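PDB 5JGF: vacuolar aminopeptidase 1 from Saccharomyces cerevisiae, which catalyses the zinc-dependent removal of N-terminal amino acids from peptides in the vacuole and is the major cargo of the cytoplasm-to-vacuole targeting pathway. Local coordinates for residues E34-H39 against L70-L75; K42-K47 against Q51-E56. All coordinates share one frame; numbering follows the deposited sequence.

Contact 1: residues E34-H39 against L70-L75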
loop_
_atom_site.group_PDB
_atom_site.type_symbol
_atom_site.label_atom_id
_atom_site.label_comp_id
_atom_site.label_asym_id
_atom_site.label_seq_id
_atom_site.Cartn_x
_atom_site.Cartn_y
_atom_site.Cartn_z
ATOM N N GLU D 34 23.179 -56.527 0.799
ATOM C CA GLU D 34 23.822 -57.461 -0.112
ATOM C C GLU D 34 25.336 -57.362 -0.007
ATOM O O GLU D 34 26.038 -58.379 -0.031
ATOM C CB GLU D 34 23.375 -57.162 -1.536
ATOM C CG GLU D 34 23.799 -58.196 -2.551
ATOM C CD GLU D 34 23.149 -57.948 -3.908
ATOM O OE1 GLU D 34 23.702 -58.342 -4.951
ATOM O OE2 GLU D 34 22.066 -57.337 -3.942
ATOM N N LEU D 35 25.832 -56.134 0.115
ATOM C CA LEU D 35 27.265 -55.884 0.241
ATOM C C LEU D 35 27.779 -56.460 1.557
ATOM O O LEU D 35 28.861 -57.053 1.612
ATOM C CB LEU D 35 27.534 -54.376 0.203
ATOM C CG LEU D 35 28.999 -53.941 0.301
ATOM C CD1 LEU D 35 29.754 -54.451 -0.921
ATOM C CD2 LEU D 35 29.084 -52.418 0.389
ATOM N N LEU D 36 27.000 -56.272 2.616
ATOM C CA LEU D 36 27.366 -56.785 3.932
ATOM C C LEU D 36 27.377 -58.314 3.925
ATOM O O LEU D 36 28.262 -58.932 4.523
ATOM C CB LEU D 36 26.390 -56.264 4.992
ATOM C CG LEU D 36 26.532 -54.768 5.292
ATOM C CD1 LEU D 36 25.277 -54.256 5.983
ATOM C CD2 LEU D 36 27.765 -54.532 6.155
ATOM N N ASP D 37 26.396 -58.919 3.256
ATOM C CA ASP D 37 26.332 -60.378 3.167
ATOM C C ASP D 37 27.617 -60.881 2.521
ATOM O O ASP D 37 28.262 -61.803 3.016
ATOM C CB ASP D 37 25.157 -60.842 2.299
ATOM C CG ASP D 37 23.811 -60.644 2.962
ATOM O OD1 ASP D 37 23.748 -60.562 4.206
ATOM O OD2 ASP D 37 22.803 -60.594 2.225
ATOM N N LYS D 38 27.975 -60.263 1.402
ATOM C CA LYS D 38 29.173 -60.634 0.666
ATOM C C LYS D 38 30.433 -60.516 1.514
ATOM O O LYS D 38 31.393 -61.261 1.317
ATOM C CB LYS D 38 29.306 -59.762 -0.587
ATOM C CG LYS D 38 30.669 -59.848 -1.248
ATOM C CD LYS D 38 30.709 -59.123 -2.579
ATOM C CE LYS D 38 32.117 -59.159 -3.156
ATOM N NZ LYS D 38 32.119 -59.034 -4.637
ATOM N N HIS D 39 30.434 -59.582 2.457
ATOM C CA HIS D 39 31.597 -59.389 3.308
ATOM C C HIS D 39 31.474 -60.075 4.662
ATOM O O HIS D 39 32.083 -59.672 5.652
ATOM C CB HIS D 39 31.887 -57.896 3.444
ATOM C CG HIS D 39 32.476 -57.301 2.204
ATOM N ND1 HIS D 39 33.830 -57.318 1.942
ATOM C CD2 HIS D 39 31.890 -56.753 1.113
ATOM C CE1 HIS D 39 34.052 -56.807 0.745
ATOM N NE2 HIS D 39 32.892 -56.457 0.220
ATOM N N LEU D 70 18.900 -49.385 8.517
ATOM C CA LEU D 70 19.875 -50.461 8.676
ATOM C C LEU D 70 21.023 -50.120 9.613
ATOM O O LEU D 70 21.496 -48.986 9.650
ATOM C CB LEU D 70 20.431 -50.847 7.297
ATOM C CG LEU D 70 21.502 -51.944 7.181
ATOM C CD1 LEU D 70 21.432 -52.569 5.803
ATOM C CD2 LEU D 70 22.886 -51.366 7.434
ATOM N N SER D 71 21.458 -51.114 10.380
ATOM C CA SER D 71 22.575 -50.933 11.295
ATOM C C SER D 71 23.540 -52.098 11.132
ATOM O O SER D 71 23.166 -53.254 11.329
ATOM C CB SER D 71 22.096 -50.874 12.745
ATOM O OG SER D 71 23.195 -50.673 13.621
ATOM N N ALA D 72 24.769 -51.783 10.743
ATOM C CA ALA D 72 25.802 -52.795 10.567
ATOM C C ALA D 72 26.790 -52.567 11.693
ATOM O O ALA D 72 27.138 -51.423 11.994
ATOM C CB ALA D 72 26.490 -52.621 9.222
ATOM N N PHE D 73 27.239 -53.642 12.332
ATOM C CA PHE D 73 28.181 -53.481 13.422
ATOM C C PHE D 73 29.191 -54.610 13.560
ATOM O O PHE D 73 28.968 -55.733 13.103
ATOM C CB PHE D 73 27.428 -53.269 14.743
ATOM C CG PHE D 73 26.443 -54.361 15.082
ATOM C CD1 PHE D 73 26.753 -55.324 16.039
ATOM C CD2 PHE D 73 25.187 -54.399 14.480
ATOM C CE1 PHE D 73 25.822 -56.307 16.399
ATOM C CE2 PHE D 73 24.251 -55.375 14.831
ATOM C CZ PHE D 73 24.570 -56.330 15.795
ATOM N N ILE D 74 30.314 -54.270 14.179
ATOM C CA ILE D 74 31.407 -55.201 14.416
ATOM C C ILE D 74 31.668 -55.171 15.916
ATOM O O ILE D 74 31.985 -54.120 16.476
ATOM C CB ILE D 74 32.680 -54.759 13.675
ATOM C CG1 ILE D 74 32.362 -54.515 12.197
ATOM C CG2 ILE D 74 33.766 -55.826 13.818
ATOM C CD1 ILE D 74 33.509 -53.897 11.419
ATOM N N LEU D 75 31.527 -56.324 16.562
ATOM C CA LEU D 75 31.726 -56.431 18.002
ATOM C C LEU D 75 32.910 -57.343 18.307
ATOM O O LEU D 75 32.914 -58.513 17.928
ATOM C CB LEU D 75 30.453 -56.980 18.650
ATOM C CG LEU D 75 30.427 -57.249 20.159
ATOM C CD1 LEU D 75 30.785 -55.992 20.942
ATOM C CD2 LEU D 75 29.041 -57.739 20.542
#
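The carbonyl oxygen of A72 takes a hydrogen bond from OG1 of T291 on the next strand, and the same residue turns its methyl group toward the helix, where it meets L36. The contact itself is purely apolar and small, burying 108 Å² over three residues, all of them in the interior. L36 carries the helix side alone. Its forked end straddles the methyl of A72: CD1 of L36 lies 3.8 Å from CB of A72, and CD2 of L36 is equally close to that CB. CD1 has a second neighbour, CD2 of L70 at 4.0 Å, where the two leucines meet tip to tip. L36 points its CB at the strand and has CG anti to its carbonyl carbon, beside N (chi1 -71°), which places both methyls over A72; L70 instead has CG anti to N (chi1 179°), and its CD2 reaches out to the end of L36. The CA atoms of L36 and A72 are 7.9 Å apart, and the short side chain of A72 is consistent with this approach of L36. Such packing of a helix on the face of a mixed sheet through apolar side chains is that of an alpha/beta layer, and here the side chain of L70 lies about 11 Å from that of the zinc ligand H91. S71 and F73 point away from the helix, and both touch V316 of helix 312-324 across the sheet. Strand 69-76 runs antiparallel to strands 58-65 and 289-295 in the mixed sheet of this zinc exopeptidase, pairing S71 with T63 and A72 with V292. Helix 261-278 joins the packing through M271 and I275, so L36 of helix 25-38 packs on both that helix and the sheet.

Contact 2: residues K42-K47 against Q51-E56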
loop_
_atom_site.group_PDB
_atom_site.type_symbol
_atom_site.label_atom_id
_atom_site.label_comp_id
_atom_site.label_asym_id
_atom_site.label_seq_id
_atom_site.Cartn_x
_atom_site.Cartn_y
_atom_site.Cartn_z
ATOM N N LYS D 42 26.673 -61.096 9.380
ATOM C CA LYS D 42 25.500 -61.937 9.582
ATOM C C LYS D 42 24.241 -61.126 9.859
ATOM O O LYS D 42 24.221 -60.288 10.757
ATOM C CB LYS D 42 25.766 -62.899 10.741
ATOM C CG LYS D 42 24.591 -63.773 11.148
ATOM C CD LYS D 42 24.964 -64.577 12.388
ATOM C CE LYS D 42 23.803 -65.403 12.914
ATOM N NZ LYS D 42 24.163 -66.054 14.207
ATOM N N TYR D 43 23.190 -61.381 9.089
ATOM C CA TYR D 43 21.931 -60.671 9.284
ATOM C C TYR D 43 21.174 -61.189 10.495
ATOM O O TYR D 43 21.028 -62.397 10.680
ATOM C CB TYR D 43 21.034 -60.795 8.050
ATOM C CG TYR D 43 19.636 -60.263 8.288
ATOM C CD1 TYR D 43 18.587 -61.119 8.625
ATOM C CD2 TYR D 43 19.375 -58.893 8.226
ATOM C CE1 TYR D 43 17.307 -60.623 8.897
ATOM C CE2 TYR D 43 18.105 -58.388 8.497
ATOM C CZ TYR D 43 17.077 -59.256 8.830
ATOM O OH TYR D 43 15.822 -58.757 9.093
ATOM N N LEU D 44 20.691 -60.260 11.315
ATOM C CA LEU D 44 19.927 -60.591 12.510
ATOM C C LEU D 44 18.565 -59.908 12.432
ATOM O O LEU D 44 18.480 -58.708 12.177
ATOM C CB LEU D 44 20.652 -60.103 13.762
ATOM C CG LEU D 44 22.063 -60.626 14.040
ATOM C CD1 LEU D 44 22.580 -59.996 15.325
ATOM C CD2 LEU D 44 22.043 -62.147 14.160
ATOM N N SER D 45 17.501 -60.671 12.649
ATOM C CA SER D 45 16.154 -60.115 12.608
ATOM C C SER D 45 15.803 -59.443 13.928
ATOM O O SER D 45 16.069 -59.987 14.998
ATOM C CB SER D 45 15.132 -61.217 12.326
ATOM O OG SER D 45 13.816 -60.709 12.424
ATOM N N GLU D 46 15.204 -58.259 13.848
ATOM C CA GLU D 46 14.800 -57.527 15.042
ATOM C C GLU D 46 13.716 -58.266 15.816
ATOM O O GLU D 46 13.573 -58.086 17.022
ATOM C CB GLU D 46 14.230 -56.159 14.671
ATOM C CG GLU D 46 15.215 -55.037 14.567
ATOM C CD GLU D 46 14.518 -53.698 14.723
ATOM O OE1 GLU D 46 13.545 -53.444 13.980
ATOM O OE2 GLU D 46 14.936 -52.912 15.593
ATOM N N LYS D 47 12.946 -59.085 15.108
ATOM C CA LYS D 47 11.839 -59.814 15.714
ATOM C C LYS D 47 12.201 -61.026 16.567
ATOM O O LYS D 47 11.323 -61.644 17.166
ATOM C CB LYS D 47 10.848 -60.229 14.626
ATOM C CG LYS D 47 10.083 -59.061 14.021
ATOM C CD LYS D 47 9.155 -59.525 12.911
ATOM C CE LYS D 47 8.246 -58.400 12.446
ATOM N NZ LYS D 47 9.025 -57.207 12.021
ATOM N N GLN D 51 20.155 -63.283 21.947
ATOM C CA GLN D 51 20.970 -63.998 22.926
ATOM C C GLN D 51 21.707 -65.191 22.321
ATOM O O GLN D 51 22.876 -65.415 22.629
ATOM C CB GLN D 51 20.107 -64.466 24.102
ATOM C CG GLN D 51 20.882 -64.754 25.381
ATOM C CD GLN D 51 21.476 -63.501 25.999
ATOM O OE1 GLN D 51 20.778 -62.514 26.241
ATOM N NE2 GLN D 51 22.779 -63.545 26.273
ATOM N N ASP D 52 21.040 -65.949 21.457
ATOM C CA ASP D 52 21.672 -67.113 20.842
ATOM C C ASP D 52 22.285 -66.862 19.467
ATOM O O ASP D 52 22.809 -67.790 18.842
ATOM C CB ASP D 52 20.677 -68.273 20.733
ATOM C CG ASP D 52 20.310 -68.862 22.084
ATOM O OD1 ASP D 52 21.085 -68.683 23.046
ATOM O OD2 ASP D 52 19.252 -69.516 22.179
ATOM N N SER D 53 22.223 -65.624 18.990
ATOM C CA SER D 53 22.786 -65.297 17.683
ATOM C C SER D 53 24.139 -64.619 17.826
ATOM O O SER D 53 24.979 -64.693 16.930
ATOM C CB SER D 53 21.835 -64.388 16.902
ATOM O OG SER D 53 20.648 -65.079 16.558
ATOM N N ILE D 54 24.339 -63.951 18.955
ATOM C CA ILE D 54 25.593 -63.266 19.224
ATOM C C ILE D 54 26.254 -63.939 20.423
ATOM O O ILE D 54 25.697 -63.951 21.517
ATOM C CB ILE D 54 25.355 -61.773 19.540
ATOM C CG1 ILE D 54 24.740 -61.085 18.318
ATOM C CG2 ILE D 54 26.662 -61.105 19.929
ATOM C CD1 ILE D 54 24.377 -59.635 18.549
ATOM N N GLY D 55 27.432 -64.514 20.208
ATOM C CA GLY D 55 28.138 -65.174 21.292
ATOM C C GLY D 55 29.259 -64.315 21.850
ATOM O O GLY D 55 29.417 -63.160 21.452
ATOM N N GLU D 56 30.051 -64.872 22.765
ATOM C CA GLU D 56 31.141 -64.110 23.364
ATOM C C GLU D 56 32.284 -63.811 22.402
ATOM O O GLU D 56 33.135 -62.977 22.702
ATOM C CB GLU D 56 31.666 -64.805 24.621
ATOM C CG GLU D 56 31.819 -66.299 24.515
ATOM C CD GLU D 56 32.197 -66.931 25.842
ATOM O OE1 GLU D 56 32.879 -67.977 25.828
ATOM O OE2 GLU D 56 31.804 -66.386 26.894
#
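The carbonyl of S53 is met in its plane by the ammonium group of K42: NZ of K42 gives a 3.2 Å hydrogen bond to O of S53, lying on a lone pair, with a C=O...N angle of 119°. K42 manages this by stretching out fully, CG anti to its backbone N (chi1 175°) and every later bond extended, which carries NZ across to S53. Inward of this exposed bond, L44 parts its two methyls between neighbouring residues of the loop. CD2 of L44 presses on CB of S53 at 3.5 Å, a snug fit, while CD1 of L44 sits 3.7 Å from CD1 of I54. The side chains of L44 and I54 cross at about a right angle, and CG1 of I54 lies 3.8 Å from CD1 of L44. Trading L44 for an alanine would probably open a gap beneath S53 and leave the end of I54 without the methyl it rests on. Just past L44 the chain bends in an ST turn, in which OG of S45 accepts a hydrogen bond from N of K47 at 3.3 Å. The loop thus folds back on edge strand 42-43 by plain packing, away from the zinc and substrate sites. K42 and L44 make backbone bonds with strand 58-65 at the border of the mixed sheet, where F61 touches K42, L44 and I54. I54 also packs on S320 and A323 of helix 312-324, and K47 O is hydrogen-bonded to N337 of a second subunit.

Overall arrangement
The two contacts lie with centres about 13 Å apart, on the same side of the chain's centre and near one border of the mixed sheet. Contact 2 is nested inside the stretch of chain that contact 1 closes: helix 25-38 leads into strand 42-43, the loop 51-56 and strand 58-65 follow, and strand 69-76 comes last. Contact 1 packs a helix on one face of the sheet, whereas contact 2 lies toward the other face, where helix 312-324 also packs. They touch there: F73 meets L44 and I54, and L75 meets I54. Contact 1 stays within the subunit, while segment 42-47 also meets a second subunit of the dodecamer.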